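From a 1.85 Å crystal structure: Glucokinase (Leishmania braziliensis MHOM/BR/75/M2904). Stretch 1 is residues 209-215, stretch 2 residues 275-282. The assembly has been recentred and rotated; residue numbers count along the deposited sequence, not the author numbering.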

# COMPACT_ATOMS: atom_id res chain seq x y z
N ALA A 209 13.99 2.27 -4.68
CA ALA A 209 15.06 2.45 -5.68
C ALA A 209 15.63 3.85 -5.62
O ALA A 209 15.06 4.79 -6.18
N PRO A 210 16.77 4.01 -4.95
CA PRO A 210 17.33 5.37 -4.89
C PRO A 210 18.06 5.74 -6.17
O PRO A 210 18.54 4.87 -6.88
N GLY A 211 18.12 7.04 -6.44
CA GLY A 211 18.78 7.59 -7.61
C GLY A 211 18.64 9.10 -7.59
O GLY A 211 18.90 9.73 -6.56
N THR A 212 18.22 9.68 -8.71
CA THR A 212 17.85 11.10 -8.75
C THR A 212 16.76 11.38 -7.71
O THR A 212 16.88 12.31 -6.90
N GLY A 213 15.72 10.56 -7.73
CA GLY A 213 14.70 10.59 -6.70
C GLY A 213 14.75 9.24 -6.02
O GLY A 213 15.67 8.47 -6.26
N VAL A 214 13.77 8.95 -5.18
CA VAL A 214 13.70 7.64 -4.57
C VAL A 214 12.36 7.05 -4.92
O VAL A 214 11.32 7.47 -4.40
N GLY A 215 12.36 6.09 -5.85
CA GLY A 215 11.13 5.42 -6.20
C GLY A 215 10.73 4.34 -5.21
O GLY A 215 11.57 3.82 -4.45
N TRP A 275 11.79 11.89 2.92
CA TRP A 275 12.85 10.88 3.02
C TRP A 275 13.74 10.86 1.79
O TRP A 275 14.94 10.62 1.89
N GLU A 276 13.13 11.08 0.63
CA GLU A 276 13.87 11.10 -0.64
C GLU A 276 15.04 12.08 -0.59
O GLU A 276 16.11 11.80 -1.12
N ALA A 277 14.82 13.22 0.06
CA ALA A 277 15.83 14.27 0.09
C ALA A 277 17.08 13.87 0.87
O ALA A 277 18.13 14.46 0.69
N ALA A 278 16.96 12.87 1.74
CA ALA A 278 18.11 12.38 2.50
C ALA A 278 18.70 11.10 1.94
O ALA A 278 19.60 10.52 2.55
N SER A 279 18.21 10.65 0.78
CA SER A 279 18.61 9.35 0.27
C SER A 279 18.88 9.34 -1.25
O SER A 279 19.20 8.29 -1.82
N ASN A 280 18.76 10.50 -1.89
CA ASN A 280 19.04 10.64 -3.33
C ASN A 280 20.38 11.33 -3.65
O ASN A 280 21.18 11.60 -2.75
N GLY A 281 20.64 11.61 -4.93
CA GLY A 281 21.86 12.29 -5.33
C GLY A 281 22.01 13.66 -4.66
O GLY A 281 23.07 13.97 -4.10
N ALA A 282 20.95 14.46 -4.73
CA ALA A 282 20.93 15.77 -4.09
C ALA A 282 21.30 15.67 -2.62
O ALA A 282 22.07 16.48 -2.12

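A tight glycine-rich hairpin turn docks against a 3-10 segment and the start of a helix in a small, mostly polar contact, held by three direct hydrogen bonds and one bridging water, with a buried valine packed beside them. The hairpin pairs Ala-209 with Gly-215 through two backbone hydrogen bonds, and its turn and the strand residues flanking it meet the other stretch, burying 289 Å² in all. Val-214, in the t rotamer (chi1 177°), points toward the second stretch and has the largest covered area; its CG2 lies 3.3 Å from Ser-279 OG, and its CB sits 4.1 Å from Glu-276 CB. Ser-279 OG (p, chi1 47°) is not bonded across the contact but donates to Trp-275 O at 2.7 Å, within its own stretch. Glu-276 also points toward the hairpin, extended through chi1 and chi2 (both t) with chi3 at 96°, so that its OE2 accepts from Val-214 N at 2.8 Å, a well-aligned bond (160°). Glu-276 OE2 also comes within 3.2 Å of Gly-213 CA; an ideal CB on Gly-213 would lie 2.7 Å from Glu-276 OE2, a clash. Asn-280, in the p rotamer (chi1 65°), occupies the N-cap position and uses both ends of its amide: OD1 caps a backbone N just past the stretch, while ND2 makes a weak bond to Thr-212 O at 3.1 Å. Asn-280 CB packs 3.2 Å from Gly-211 O, which accepts from Gly-281 N at 3.0 Å, so the turn supplies a partner for an amide at the helix start. Water 1 extends this pattern, donating to Thr-212 O (2.7 Å) and accepting from Ala-282 N (3.0 Å). Pro-210 points inward, its CB 3.6 Å from Ser-279 O. The CA-to-CB bond of Thr-212 points away; across the contact its carbonyl O bonds to Asn-280 ND2 and the water.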

# COMPACT_ATOMS: atom_id res chain seq x y z
CB ALA A 209 14.57 2.15 -7.07
CB PRO A 210 18.31 5.30 -3.71
CG PRO A 210 18.67 3.84 -3.58
CD PRO A 210 17.47 3.07 -4.06
CB THR A 212 17.37 11.52 -10.16
OG1 THR A 212 18.49 12.00 -10.92
CG2 THR A 212 16.30 12.62 -10.08
CB VAL A 214 13.94 7.69 -3.04
CG1 VAL A 214 13.79 6.30 -2.42
CG2 VAL A 214 15.32 8.23 -2.75
CB TRP A 275 12.25 9.49 3.21
CG TRP A 275 11.90 9.15 4.62
CD1 TRP A 275 10.65 9.06 5.14
CD2 TRP A 275 12.81 8.84 5.69
NE1 TRP A 275 10.72 8.72 6.47
CE2 TRP A 275 12.03 8.58 6.83
CE3 TRP A 275 14.20 8.77 5.79
CZ2 TRP A 275 12.60 8.24 8.07
CZ3 TRP A 275 14.77 8.43 7.02
CH2 TRP A 275 13.97 8.17 8.15
CB GLU A 276 12.92 11.49 -1.78
CG GLU A 276 13.60 11.99 -3.05
CD GLU A 276 12.61 12.26 -4.16
OE1 GLU A 276 12.20 13.43 -4.32
OE2 GLU A 276 12.23 11.30 -4.87
CB ALA A 277 15.23 15.56 0.63
CB ALA A 278 17.71 12.15 3.98
CB SER A 279 17.57 8.29 0.66
OG SER A 279 16.25 8.76 0.39
CB ASN A 280 17.90 11.42 -4.00
CG ASN A 280 17.80 12.85 -3.51
OD1 ASN A 280 18.49 13.24 -2.57
ND2 ASN A 280 16.93 13.63 -4.13
CB ALA A 282 19.58 16.40 -4.25
O HOH W 1 18.93 13.99 -6.96